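Peptidase M28 (Shewanella amazonensis SB2B, PDB 3IIB) probably acts as a zinc-dependent carboxypeptidase or dipeptidase of family M28, working as a homodimer whose subunits bind zinc. Local coordinates at residues V70-R75 / G231-Y236; D135-R140 / I170-G175; G157-A162 / R188-V193; H178-H183 / A200-D205. All coordinates share one frame; numbering follows the deposited sequence. Where two conformers were deposited one is given.

Interaction 1 of 4, residues V70-R75 / G231-Y236; sequences VPVWRR and GETTSY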
loop_
_atom_site.group_PDB
_atom_site.type_symbol
_atom_site.label_atom_id
_atom_site.label_comp_id
_atom_site.label_asym_id
_atom_site.label_seq_id
_atom_site.Cartn_x
_atom_site.Cartn_y
_atom_site.Cartn_z
ATOM N N VAL A 70 -0.998 27.299 -16.949
ATOM C CA VAL A 70 -1.525 26.046 -16.399
ATOM C C VAL A 70 -2.949 26.218 -15.831
ATOM O O VAL A 70 -3.268 27.260 -15.222
ATOM C CB VAL A 70 -0.640 25.470 -15.272
ATOM C CG1 VAL A 70 0.804 25.189 -15.799
ATOM C CG2 VAL A 70 -0.663 26.379 -14.050
ATOM N N PRO A 71 -3.792 25.188 -16.001
ATOM C CA PRO A 71 -5.097 25.174 -15.373
ATOM C C PRO A 71 -4.994 24.881 -13.884
ATOM O O PRO A 71 -3.974 24.410 -13.387
ATOM C CB PRO A 71 -5.844 24.051 -16.093
ATOM C CG PRO A 71 -4.778 23.126 -16.530
ATOM C CD PRO A 71 -3.544 23.950 -16.775
ATOM N N VAL A 72 -6.061 25.234 -13.188
ATOM C CA VAL A 72 -6.138 25.070 -11.741
ATOM C C VAL A 72 -7.325 24.215 -11.385
ATOM O O VAL A 72 -8.491 24.602 -11.595
ATOM C CB VAL A 72 -6.199 26.424 -11.012
ATOM C CG1 VAL A 72 -6.258 26.208 -9.523
ATOM C CG2 VAL A 72 -4.979 27.270 -11.346
ATOM N N TRP A 73 -7.015 23.046 -10.832
ATOM C CA TRP A 73 -8.015 22.119 -10.333
ATOM C C TRP A 73 -7.600 21.697 -8.924
ATOM O O TRP A 73 -6.452 21.339 -8.681
ATOM C CB TRP A 73 -8.098 20.891 -11.246
ATOM C CG TRP A 73 -9.051 19.816 -10.813
ATOM C CD1 TRP A 73 -10.404 19.745 -11.073
ATOM C CD2 TRP A 73 -8.724 18.616 -10.104
ATOM N NE1 TRP A 73 -10.928 18.601 -10.538
ATOM C CE2 TRP A 73 -9.929 17.888 -9.931
ATOM C CE3 TRP A 73 -7.546 18.099 -9.568
ATOM C CZ2 TRP A 73 -9.981 16.651 -9.245
ATOM C CZ3 TRP A 73 -7.613 16.866 -8.893
ATOM C CH2 TRP A 73 -8.820 16.165 -8.758
ATOM N N ARG A 74 -8.567 21.727 -8.017
ATOM C CA ARG A 74 -8.374 21.384 -6.600
ATOM C C ARG A 74 -9.233 20.176 -6.249
ATOM O O ARG A 74 -10.432 20.160 -6.518
ATOM C CB ARG A 74 -8.717 22.576 -5.706
ATOM C CG ARG A 74 -7.885 23.847 -6.022
ATOM N N ARG A 75 -8.594 19.191 -5.630
ATOM C CA ARG A 75 -9.181 17.973 -5.195
ATOM C C ARG A 75 -9.810 18.197 -3.819
ATOM O O ARG A 75 -9.171 18.746 -2.912
ATOM C CB ARG A 75 -8.086 16.923 -5.053
ATOM C CG ARG A 75 -8.569 15.539 -4.695
ATOM C CD ARG A 75 -7.360 14.617 -4.427
ATOM N NE ARG A 75 -6.471 14.538 -5.583
ATOM C CZ ARG A 75 -6.704 13.833 -6.696
ATOM N NH1 ARG A 75 -7.778 13.078 -6.783
ATOM N NH2 ARG A 75 -5.844 13.864 -7.715
ATOM N N GLY A 231 -9.641 29.598 -12.568
ATOM C CA GLY A 231 -9.025 30.089 -13.785
ATOM C C GLY A 231 -7.546 29.749 -13.859
ATOM O O GLY A 231 -6.923 29.385 -12.856
ATOM N N GLU A 232 -6.999 29.848 -15.067
ATOM C CA GLU A 232 -5.618 29.508 -15.336
ATOM C C GLU A 232 -4.705 30.522 -14.700
ATOM O O GLU A 232 -5.060 31.677 -14.489
ATOM C CB GLU A 232 -5.336 29.433 -16.841
ATOM C CG GLU A 232 -6.084 28.306 -17.520
ATOM C CD GLU A 232 -5.978 28.341 -19.055
ATOM O OE1 GLU A 232 -5.804 29.412 -19.671
ATOM O OE2 GLU A 232 -6.072 27.274 -19.645
ATOM N N THR A 233 -3.480 30.068 -14.489
ATOM C CA THR A 233 -2.429 30.843 -13.860
ATOM C C THR A 233 -1.098 30.476 -14.567
ATOM O O THR A 233 -1.097 29.830 -15.649
ATOM C CB THR A 233 -2.411 30.563 -12.303
ATOM O OG1 THR A 233 -1.496 31.468 -11.631
ATOM C CG2 THR A 233 -2.051 29.124 -11.978
ATOM N N THR A 234 0.001 30.881 -13.949
ATOM C CA THR A 234 1.356 30.703 -14.490
ATOM C C THR A 234 2.156 29.743 -13.610
ATOM O O THR A 234 2.199 29.906 -12.394
ATOM C CB THR A 234 2.088 32.055 -14.513
ATOM O OG1 THR A 234 1.303 32.996 -15.277
ATOM C CG2 THR A 234 3.484 31.916 -15.099
ATOM N N SER A 235 2.781 28.755 -14.251
ATOM C CA SER A 235 3.841 27.961 -13.643
ATOM C C SER A 235 5.079 28.281 -14.500
ATOM O O SER A 235 5.063 29.201 -15.327
ATOM C CB SER A 235 3.487 26.462 -13.661
ATOM O OG SER A 235 4.447 25.682 -12.936
ATOM N N TYR A 236 6.153 27.543 -14.296
ATOM C CA TYR A 236 7.410 27.818 -14.954
ATOM C C TYR A 236 8.203 26.553 -15.246
ATOM O O TYR A 236 8.275 25.654 -14.388
ATOM C CB TYR A 236 8.298 28.705 -14.083
ATOM C CG TYR A 236 7.683 30.056 -13.826
ATOM C CD1 TYR A 236 6.809 30.245 -12.768
ATOM C CD2 TYR A 236 7.946 31.122 -14.663
ATOM C CE1 TYR A 236 6.210 31.485 -12.568
ATOM C CE2 TYR A 236 7.365 32.339 -14.465
ATOM C CZ TYR A 236 6.491 32.506 -13.424
ATOM O OH TYR A 236 5.920 33.720 -13.205
#
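Val70 and Thr233 face each other as a hydrogen-bonded antiparallel pair where two long strands, 62-84 and 220-242, run together in the large mixed sheet. Val70 N donates to Thr233 O at 2.8 Å, the donor tilted 32° from the carbonyl plane, and Thr233 N returns a bond to Val70 O at 2.9 Å. The short segments nevertheless diverge strongly, their N-to-C directions 120° apart. A further backbone bond of Val72 with Arg230 leaves Gly231 and Glu232 opposite Pro71 alone, consistent with a beta bulge at the point of divergence.

On one face of the sheet the side chains of Val70 and Thr233 lie side by side and point the same way, so that their CG2 methyls meet at 3.7 Å. Thr233 CG2 sits between its own backbone N and carbonyl carbon, while OG1 is anti to the N (chi1 -172°). The same methyl of Thr233 is reached obliquely by Val72 CG2, at 3.5 Å, and is thus flanked by two valine methyls. CG1, the other branch of Val70, touches Ser235 CB at 3.7 Å; the hydroxyl of Ser235 is taken by Asp44. Pro71 packs its ring on Leu305 and Arg229, about 10 Å from the side chain of the zinc ligand Glu304, with the aliphatic CG of Glu232 passing near the proline CA. At the diverging end, Val72 CG2 lies 3.2 Å from Gly231 O.

Interaction 2 of 4, residues D135-R140 / I170-G175; sequences DAKTER and IIRSIG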
loop_
_atom_site.group_PDB
_atom_site.type_symbol
_atom_site.label_atom_id
_atom_site.label_comp_id
_atom_site.label_asym_id
_atom_site.label_seq_id
_atom_site.Cartn_x
_atom_site.Cartn_y
_atom_site.Cartn_z
ATOM N N ASP A 135 -13.105 -2.273 -15.884
ATOM C CA ASP A 135 -12.368 -3.174 -15.021
ATOM C C ASP A 135 -10.980 -3.582 -15.546
ATOM O O ASP A 135 -10.309 -4.403 -14.911
ATOM C CB ASP A 135 -13.189 -4.432 -14.764
ATOM C CG ASP A 135 -12.540 -5.367 -13.752
ATOM O OD1 ASP A 135 -12.145 -4.919 -12.648
ATOM O OD2 ASP A 135 -12.455 -6.573 -14.063
ATOM N N ALA A 136 -10.524 -3.012 -16.656
ATOM C CA ALA A 136 -9.291 -3.500 -17.270
ATOM C C ALA A 136 -8.108 -3.515 -16.295
ATOM O O ALA A 136 -7.793 -2.518 -15.713
ATOM C CB ALA A 136 -8.917 -2.654 -18.484
ATOM N N LYS A 137 -7.434 -4.656 -16.200
ATOM C CA LYS A 137 -6.249 -4.830 -15.384
ATOM C C LYS A 137 -5.034 -4.473 -16.208
ATOM O O LYS A 137 -4.992 -4.765 -17.396
ATOM C CB LYS A 137 -6.122 -6.292 -14.936
ATOM C CG LYS A 137 -7.163 -6.709 -13.924
ATOM C CD LYS A 137 -6.962 -8.168 -13.484
ATOM C CE LYS A 137 -8.001 -8.595 -12.474
ATOM N NZ LYS A 137 -7.923 -10.067 -12.212
ATOM N N THR A 138 -4.056 -3.850 -15.564
ATOM C CA THR A 138 -2.835 -3.405 -16.231
ATOM C C THR A 138 -1.745 -4.452 -16.032
ATOM O O THR A 138 -1.414 -4.794 -14.906
ATOM C CB THR A 138 -2.408 -2.063 -15.644
ATOM O OG1 THR A 138 -3.476 -1.111 -15.838
ATOM C CG2 THR A 138 -1.126 -1.514 -16.302
ATOM N N GLU A 139 -1.230 -4.998 -17.125
ATOM C CA GLU A 139 -0.134 -5.970 -17.087
ATOM C C GLU A 139 1.153 -5.302 -16.661
ATOM O O GLU A 139 1.406 -4.159 -16.996
ATOM C CB GLU A 139 0.080 -6.604 -18.464
ATOM C CG GLU A 139 -1.093 -7.484 -18.924
ATOM C CD GLU A 139 -0.878 -8.037 -20.347
ATOM O OE1 GLU A 139 0.220 -7.830 -20.915
ATOM O OE2 GLU A 139 -1.813 -8.657 -20.902
ATOM N N ARG A 140 1.957 -6.042 -15.916
ATOM C CA ARG A 140 3.289 -5.592 -15.519
ATOM C C ARG A 140 4.297 -5.877 -16.631
ATOM O O ARG A 140 4.412 -7.034 -17.070
ATOM C CB ARG A 140 3.715 -6.347 -14.252
ATOM C CG ARG A 140 5.034 -5.875 -13.662
ATOM C CD ARG A 140 5.480 -6.733 -12.452
ATOM N NE ARG A 140 4.420 -6.780 -11.460
ATOM C CZ ARG A 140 4.143 -5.820 -10.582
ATOM N NH1 ARG A 140 4.873 -4.748 -10.506
ATOM N NH2 ARG A 140 3.129 -5.969 -9.742
ATOM N N ILE A 170 -16.532 4.817 -12.570
ATOM C CA ILE A 170 -15.407 4.356 -11.772
ATOM C C ILE A 170 -14.560 3.447 -12.626
ATOM O O ILE A 170 -15.090 2.673 -13.422
ATOM C CB ILE A 170 -15.825 3.604 -10.469
ATOM C CG1 ILE A 170 -16.881 2.551 -10.747
ATOM C CG2 ILE A 170 -16.326 4.629 -9.367
ATOM C CD1 ILE A 170 -17.037 1.453 -9.594
ATOM N N ILE A 171 -13.248 3.511 -12.420
ATOM C CA ILE A 171 -12.341 2.598 -13.092
ATOM C C ILE A 171 -11.491 1.809 -12.092
ATOM O O ILE A 171 -11.154 2.289 -11.000
ATOM C CB ILE A 171 -11.415 3.315 -14.130
ATOM C CG1 ILE A 171 -10.348 4.207 -13.463
ATOM C CG2 ILE A 171 -12.265 4.017 -15.207
ATOM C CD1 ILE A 171 -9.309 4.771 -14.478
ATOM N N ARG A 172 -11.134 0.591 -12.467
ATOM C CA ARG A 172 -10.012 -0.055 -11.823
ATOM C C ARG A 172 -8.769 0.776 -12.083
ATOM O O ARG A 172 -8.424 1.068 -13.232
ATOM C CB ARG A 172 -9.773 -1.463 -12.369
ATOM C CG ARG A 172 -8.534 -2.180 -11.775
ATOM C CD ARG A 172 -8.298 -3.543 -12.447
ATOM N NE ARG A 172 -9.320 -4.521 -12.094
ATOM C CZ ARG A 172 -9.260 -5.333 -11.038
ATOM N NH1 ARG A 172 -8.190 -5.322 -10.208
ATOM N NH2 ARG A 172 -10.256 -6.184 -10.812
ATOM N N SER A 173 -8.106 1.149 -10.991
ATOM C CA SER A 173 -6.879 1.935 -11.051
ATOM C C SER A 173 -5.938 1.384 -12.091
ATOM O O SER A 173 -5.767 0.148 -12.212
ATOM C CB SER A 173 -6.184 1.941 -9.700
ATOM O OG SER A 173 -6.815 2.858 -8.801
ATOM N N ILE A 174 -5.313 2.310 -12.834
ATOM C CA ILE A 174 -4.372 1.957 -13.873
ATOM C C ILE A 174 -3.025 1.694 -13.195
ATOM O O ILE A 174 -2.115 2.529 -13.197
ATOM C CB ILE A 174 -4.271 3.023 -15.003
ATOM C CG1 ILE A 174 -5.659 3.467 -15.475
ATOM C CG2 ILE A 174 -3.401 2.450 -16.158
ATOM C CD1 ILE A 174 -6.554 2.317 -15.997
ATOM N N GLY A 175 -2.932 0.513 -12.588
ATOM C CA GLY A 175 -1.812 0.187 -11.697
ATOM C C GLY A 175 -1.595 -1.282 -11.731
ATOM O O GLY A 175 -2.519 -2.042 -12.028
HETATM O O HOH W 1 -9.092 0.053 -15.864
HETATM O O HOH W 2 -5.661 -1.521 -14.325
HETATM O O HOH W 3 -4.406 -3.944 -12.598
#
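The salt bridge of Asp135 and Arg172 belongs to the carboxyl edge of two neighbouring parallel strands, 131-134 and 168-172. Arg172 turns its NE side to the aspartate: NE and NH2 both converge on Asp135 OD1, each at 2.9 Å. NH2 comes from the syn side, close to the carboxylate plane, whereas NE approaches from above that plane. A third bond, from Arg172 NE to Asp135 O at 3.0 Å, draws the backbone into the grip, and the two flat groups end up 59° apart. Over one face of the guanidinium the extended Lys137 chain crosses obliquely, with CE 3.7 Å from Arg172 NH2. Helix 145-163 connects the two strands as a beta-alpha-beta crossover, and the loop 135-140 leads from the first strand into it. Asp207 and Asn203 hold further N-H groups of Arg172, while Asp135 OD2 pairs with Arg112. The backbones of 135-138 and 172-175 run nearly parallel and are joined by water: one molecule donates to Ala136 O and Arg172 O, and another accepts from Thr138 N and lies 2.7 Å from Gly175 O. Thr138 OG1, which also bonds Thr150, lies 3.6 Å from Ile174 CG2.

Interaction 3 of 4, residues G157-A162 / R188-V193; sequences GAVAAA and RYEEGV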
loop_
_atom_site.group_PDB
_atom_site.type_symbol
_atom_site.label_atom_id
_atom_site.label_comp_id
_atom_site.label_asym_id
_atom_site.label_seq_id
_atom_site.Cartn_x
_atom_site.Cartn_y
_atom_site.Cartn_z
ATOM N N GLY A 157 -12.526 7.532 -20.507
ATOM C CA GLY A 157 -13.656 6.753 -20.035
ATOM C C GLY A 157 -14.842 7.611 -19.684
ATOM O O GLY A 157 -15.956 7.244 -19.961
ATOM N N ALA A 158 -14.630 8.754 -19.038
ATOM C CA ALA A 158 -15.769 9.565 -18.620
ATOM C C ALA A 158 -16.568 10.071 -19.840
ATOM O O ALA A 158 -17.812 10.156 -19.806
ATOM C CB ALA A 158 -15.317 10.738 -17.684
ATOM N N VAL A 159 -15.870 10.388 -20.919
ATOM C CA VAL A 159 -16.553 10.800 -22.137
ATOM C C VAL A 159 -17.381 9.643 -22.716
ATOM O O VAL A 159 -18.579 9.779 -22.973
ATOM C CB VAL A 159 -15.596 11.340 -23.175
ATOM C CG1 VAL A 159 -16.345 11.569 -24.540
ATOM C CG2 VAL A 159 -14.948 12.621 -22.683
ATOM N N ALA A 160 -16.743 8.492 -22.884
ATOM C CA ALA A 160 -17.428 7.336 -23.466
ATOM C C ALA A 160 -18.638 6.907 -22.623
ATOM O O ALA A 160 -19.678 6.553 -23.173
ATOM C CB ALA A 160 -16.435 6.166 -23.641
ATOM N N ALA A 161 -18.509 6.958 -21.299
ATOM C CA ALA A 161 -19.602 6.584 -20.422
ATOM C C ALA A 161 -20.754 7.581 -20.515
ATOM O O ALA A 161 -21.901 7.193 -20.626
ATOM C CB ALA A 161 -19.124 6.465 -18.983
ATOM N N ALA A 162 -20.449 8.876 -20.488
ATOM C CA ALA A 162 -21.502 9.917 -20.633
ATOM C C ALA A 162 -22.275 9.809 -21.943
ATOM O O ALA A 162 -23.500 9.992 -21.953
ATOM C CB ALA A 162 -20.942 11.334 -20.480
ATOM N N ARG A 188 -9.694 13.860 -19.620
ATOM C CA ARG A 188 -10.184 14.989 -20.409
ATOM C C ARG A 188 -11.657 14.784 -20.711
ATOM O O ARG A 188 -12.029 13.758 -21.247
ATOM C CB ARG A 188 -9.451 15.101 -21.758
ATOM C CG ARG A 188 -7.947 15.044 -21.724
ATOM C CD ARG A 188 -7.315 15.923 -22.791
ATOM N NE ARG A 188 -7.243 17.313 -22.333
ATOM C CZ ARG A 188 -6.156 17.915 -21.837
ATOM N NH1 ARG A 188 -4.985 17.282 -21.739
ATOM N NH2 ARG A 188 -6.238 19.181 -21.440
ATOM N N TYR A 189 -12.460 15.789 -20.406
ATOM C CA TYR A 189 -13.805 15.861 -20.909
ATOM C C TYR A 189 -13.742 16.337 -22.370
ATOM O O TYR A 189 -12.704 16.794 -22.835
ATOM C CB TYR A 189 -14.629 16.831 -20.065
ATOM C CG TYR A 189 -14.852 16.331 -18.660
ATOM C CD1 TYR A 189 -15.523 15.135 -18.427
ATOM C CD2 TYR A 189 -14.387 17.050 -17.566
ATOM C CE1 TYR A 189 -15.738 14.662 -17.123
ATOM C CE2 TYR A 189 -14.591 16.587 -16.272
ATOM C CZ TYR A 189 -15.300 15.416 -16.057
ATOM O OH TYR A 189 -15.482 15.014 -14.773
ATOM N N GLU A 190 -14.843 16.171 -23.078
ATOM C CA GLU A 190 -14.969 16.565 -24.455
ATOM C C GLU A 190 -16.092 17.581 -24.547
ATOM O O GLU A 190 -17.223 17.365 -24.062
ATOM C CB GLU A 190 -15.284 15.347 -25.317
ATOM C CG GLU A 190 -15.355 15.638 -26.785
ATOM C CD GLU A 190 -15.545 14.381 -27.612
ATOM O OE1 GLU A 190 -14.752 13.435 -27.442
ATOM O OE2 GLU A 190 -16.474 14.353 -28.455
ATOM N N GLU A 191 -15.760 18.714 -25.150
ATOM C CA GLU A 191 -16.740 19.748 -25.409
ATOM C C GLU A 191 -17.829 19.090 -26.255
ATOM O O GLU A 191 -17.534 18.481 -27.321
ATOM C CB GLU A 191 -16.129 20.947 -26.158
ATOM C CG GLU A 191 -14.847 21.555 -25.554
ATOM C CD GLU A 191 -15.107 22.498 -24.397
ATOM O OE1 GLU A 191 -16.039 22.229 -23.606
ATOM O OE2 GLU A 191 -14.368 23.509 -24.278
ATOM N N GLY A 192 -19.063 19.226 -25.800
ATOM C CA GLY A 192 -20.228 18.652 -26.469
ATOM C C GLY A 192 -20.838 17.506 -25.684
ATOM O O GLY A 192 -22.023 17.170 -25.852
ATOM N N VAL A 193 -20.031 16.886 -24.820
ATOM C CA VAL A 193 -20.507 15.769 -23.997
ATOM C C VAL A 193 -20.569 16.193 -22.548
ATOM O O VAL A 193 -19.551 16.632 -21.982
ATOM C CB VAL A 193 -19.615 14.532 -24.116
ATOM C CG1 VAL A 193 -20.141 13.406 -23.209
ATOM C CG2 VAL A 193 -19.562 14.059 -25.585
HETATM O O HOH W 4 -12.928 11.266 -20.325
#
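Val159 is the main bump of this surface contact, pushed from helix 145-163 into the concave side of the loop 188-193, whose end folds into a type II beta turn from Glu190 to Val193. Its CG1 is anti to the backbone N (chi1 172°), and the two methyls straddle Glu190 CB, Val159 CG2 at 3.8 Å and CG1 at 4.0 Å. CG2 also dips against the backbone, 3.4 Å from Arg188 O and 3.6 Å from Glu190 N. CG1 rests beside the side chain of Glu190, which crosses the valine at about a right angle and brings its OE1 to 3.8 Å from Val159 CG1.

The turn brings the loop back to the helix. Gly192, with a positive phi of 110°, occupies the third position of the turn, and the bond from Val193 N to Glu190 O closes it. Val193 then becomes a bump of its own, packing against Val159 and Ala162, three residues apart on the helix; its CG1 meets Ala162 CB at 3.5 Å, and its CG2 stands more loosely beside Val159 CG1. At the other end, Ala158 CB touches the Tyr189 ring at CE1. That ring is held by its hydroxyl, which bonds Ile196 and Ile99, while the far side of the helix, at Ala160, packs on helix 116-120. Where the helix is kinked, a water bridges the two segments, accepting from Val159 N at 3.1 Å and donating to Arg188 O at 2.8 Å.

Interaction 4 of 4, residues H178-H183 / A200-D205; sequences HDRMAH and AISNPD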
loop_
_atom_site.group_PDB
_atom_site.type_symbol
_atom_site.label_atom_id
_atom_site.label_comp_id
_atom_site.label_asym_id
_atom_site.label_seq_id
_atom_site.Cartn_x
_atom_site.Cartn_y
_atom_site.Cartn_z
ATOM N N HIS A 178 -1.531 -4.791 -6.081
ATOM C CA HIS A 178 -2.781 -5.178 -5.415
ATOM C C HIS A 178 -2.804 -4.542 -4.022
ATOM O O HIS A 178 -3.166 -5.165 -3.023
ATOM C CB HIS A 178 -2.987 -6.708 -5.384
ATOM C CG HIS A 178 -1.886 -7.474 -4.734
ATOM N ND1 HIS A 178 -2.039 -8.135 -3.530
ATOM C CD2 HIS A 178 -0.626 -7.749 -5.150
ATOM C CE1 HIS A 178 -0.908 -8.731 -3.208
ATOM N NE2 HIS A 178 -0.036 -8.524 -4.179
ATOM N N ASP A 179 -2.382 -3.279 -3.963
ATOM C CA ASP A 179 -2.518 -2.489 -2.740
ATOM C C ASP A 179 -3.804 -1.677 -2.743
ATOM O O ASP A 179 -4.392 -1.390 -3.793
ATOM C CB ASP A 179 -1.343 -1.559 -2.603
ATOM C CG ASP A 179 -0.050 -2.273 -2.377
ATOM O OD1 ASP A 179 -0.024 -3.247 -1.568
ATOM O OD2 ASP A 179 0.950 -1.878 -3.033
ATOM N N ARG A 180 -4.232 -1.312 -1.537
ATOM C CA ARG A 180 -5.438 -0.532 -1.320
ATOM C C ARG A 180 -5.101 0.941 -1.563
ATOM O O ARG A 180 -5.229 1.795 -0.672
ATOM C CB ARG A 180 -5.997 -0.792 0.063
ATOM C CG ARG A 180 -7.439 -0.378 0.185
ATOM C CD ARG A 180 -8.342 -1.520 -0.216
ATOM N NE ARG A 180 -9.748 -1.132 -0.186
ATOM C CZ ARG A 180 -10.493 -1.070 0.911
ATOM N NH1 ARG A 180 -9.995 -1.371 2.100
ATOM N NH2 ARG A 180 -11.772 -0.719 0.800
HETATM N N MSE A 181 -4.709 1.225 -2.811
HETATM C CA MSE A 181 -4.262 2.537 -3.233
HETATM C C MSE A 181 -5.048 2.844 -4.522
HETATM O O MSE A 181 -5.054 2.031 -5.465
HETATM C CB MSE A 181 -2.760 2.507 -3.568
HETATM C CG MSE A 181 -1.874 2.166 -2.392
HETATM SE SE MSE A 181 -1.526 3.679 -1.287
HETATM C CE MSE A 181 -3.128 4.199 -0.445
ATOM N N ALA A 182 -5.666 4.033 -4.552
ATOM C CA ALA A 182 -6.350 4.515 -5.734
ATOM C C ALA A 182 -5.389 5.414 -6.536
ATOM O O ALA A 182 -4.711 6.305 -5.971
ATOM C CB ALA A 182 -7.670 5.207 -5.378
ATOM N N HIS A 183 -5.294 5.124 -7.838
ATOM C CA HIS A 183 -4.372 5.826 -8.725
ATOM C C HIS A 183 -5.148 6.937 -9.445
ATOM O O HIS A 183 -6.175 6.678 -10.091
ATOM C CB HIS A 183 -3.785 4.909 -9.789
ATOM C CG HIS A 183 -2.942 3.785 -9.295
ATOM N ND1 HIS A 183 -1.648 3.579 -9.743
ATOM C CD2 HIS A 183 -3.214 2.767 -8.443
ATOM C CE1 HIS A 183 -1.174 2.476 -9.207
ATOM N NE2 HIS A 183 -2.102 1.966 -8.406
ATOM N N ALA A 200 -11.159 6.639 -9.756
ATOM C CA ALA A 200 -10.479 5.337 -9.773
ATOM C C ALA A 200 -10.606 4.694 -8.397
ATOM O O ALA A 200 -10.523 5.379 -7.368
ATOM C CB ALA A 200 -9.009 5.507 -10.136
ATOM N N ILE A 201 -10.808 3.372 -8.390
ATOM C CA ILE A 201 -10.848 2.605 -7.162
ATOM C C ILE A 201 -9.636 1.699 -7.128
ATOM O O ILE A 201 -8.995 1.463 -8.166
ATOM C CB ILE A 201 -12.153 1.818 -6.966
ATOM C CG1 ILE A 201 -12.301 0.678 -8.010
ATOM C CG2 ILE A 201 -13.346 2.763 -6.962
ATOM C CD1 ILE A 201 -13.647 -0.088 -7.952
ATOM N N SER A 202 -9.264 1.275 -5.918
ATOM C CA SER A 202 -8.087 0.436 -5.764
ATOM C C SER A 202 -8.321 -0.866 -6.475
ATOM O O SER A 202 -9.453 -1.292 -6.672
ATOM C CB SER A 202 -7.727 0.159 -4.294
ATOM O OG SER A 202 -8.616 -0.750 -3.665
ATOM N N ASN A 203 -7.224 -1.511 -6.840
ATOM C CA ASN A 203 -7.289 -2.844 -7.417
ATOM C C ASN A 203 -8.048 -3.884 -6.566
ATOM O O ASN A 203 -8.919 -4.553 -7.106
ATOM C CB ASN A 203 -5.879 -3.271 -7.822
ATOM C CG ASN A 203 -5.553 -2.842 -9.241
ATOM O OD1 ASN A 203 -6.040 -3.436 -10.205
ATOM N ND2 ASN A 203 -4.840 -1.727 -9.377
ATOM N N PRO A 204 -7.805 -3.956 -5.225
ATOM C CA PRO A 204 -8.601 -4.886 -4.399
ATOM C C PRO A 204 -10.100 -4.545 -4.426
ATOM O O PRO A 204 -10.942 -5.422 -4.417
ATOM C CB PRO A 204 -7.987 -4.721 -3.007
ATOM C CG PRO A 204 -6.523 -4.359 -3.316
ATOM C CD PRO A 204 -6.662 -3.405 -4.467
ATOM N N ASP A 205 -10.432 -3.253 -4.488
ATOM C CA ASP A 205 -11.839 -2.875 -4.544
ATOM C C ASP A 205 -12.522 -3.308 -5.870
ATOM O O ASP A 205 -13.678 -3.704 -5.901
ATOM C CB ASP A 205 -11.973 -1.357 -4.331
ATOM C CG ASP A 205 -11.728 -0.961 -2.910
ATOM O OD1 ASP A 205 -12.423 -1.509 -2.021
ATOM O OD2 ASP A 205 -10.844 -0.096 -2.694
HETATM O O HOH W 5 -4.496 -0.250 -6.732
#
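The loop 178-183 runs close against the backbone of 200-205, with the CA atoms of Ala182 and Ser202 only 4.4 Å apart and Ser202 CA giving a CA-H...O contact to Met181 O. Arg180, at the centre of an inverse gamma turn, sends its side chain across Asp205 at about a right angle. The chain bends at chi2 (88°), which sets the position of CD; beyond it the guanidinium grips the carboxylate side-on: NE bonds OD2 at 2.9 Å, nearly straight at 168°, and NH2 bonds OD1 at 3.0 Å, using the syn lone pair of OD1. Ser202 OG also donates to Asp205 OD2, at a short 2.5 Å, from the same face of the carboxylate as Arg180 NE. A water links Met181 O to Asn203 N and ND2. Apolar atoms fit closely around carbonyls, with Pro204 CD 3.1 Å from Asp179 O and Ala200 CB 3.1 Å from His183 O. Arg180 NH1 reaches Glu263 O of the second subunit, and selenomethionine Met181 packs on its counterpart there, placing the contact at the dimer interface. Ser202 OG accepts from Asp205 N, the N-cap bond of a helix starting directly after a sheet strand.

In the fold
Interactions 2 and 4 are buried, interaction 1 partly so, and interaction 3 lies at the surface. Along the chain, interactions 2, 3 and 4 all fall within the loop closed by interaction 1. Interactions 2 and 4 touch, their strands 168-172 and 198-201 being neighbours in the sheet, with Ser173 OG bonded to Ile201 O just beyond; each has an arginine-aspartate salt bridge and, separately, bridging water. Interaction 1 reaches the same sheet but relies on backbone pairing and methyl contacts. Interaction 3 joins helix and loop by apolar packing and one bridging water, its centre about 19 Å from that of interaction 2. Interaction 4 alone meets the second subunit.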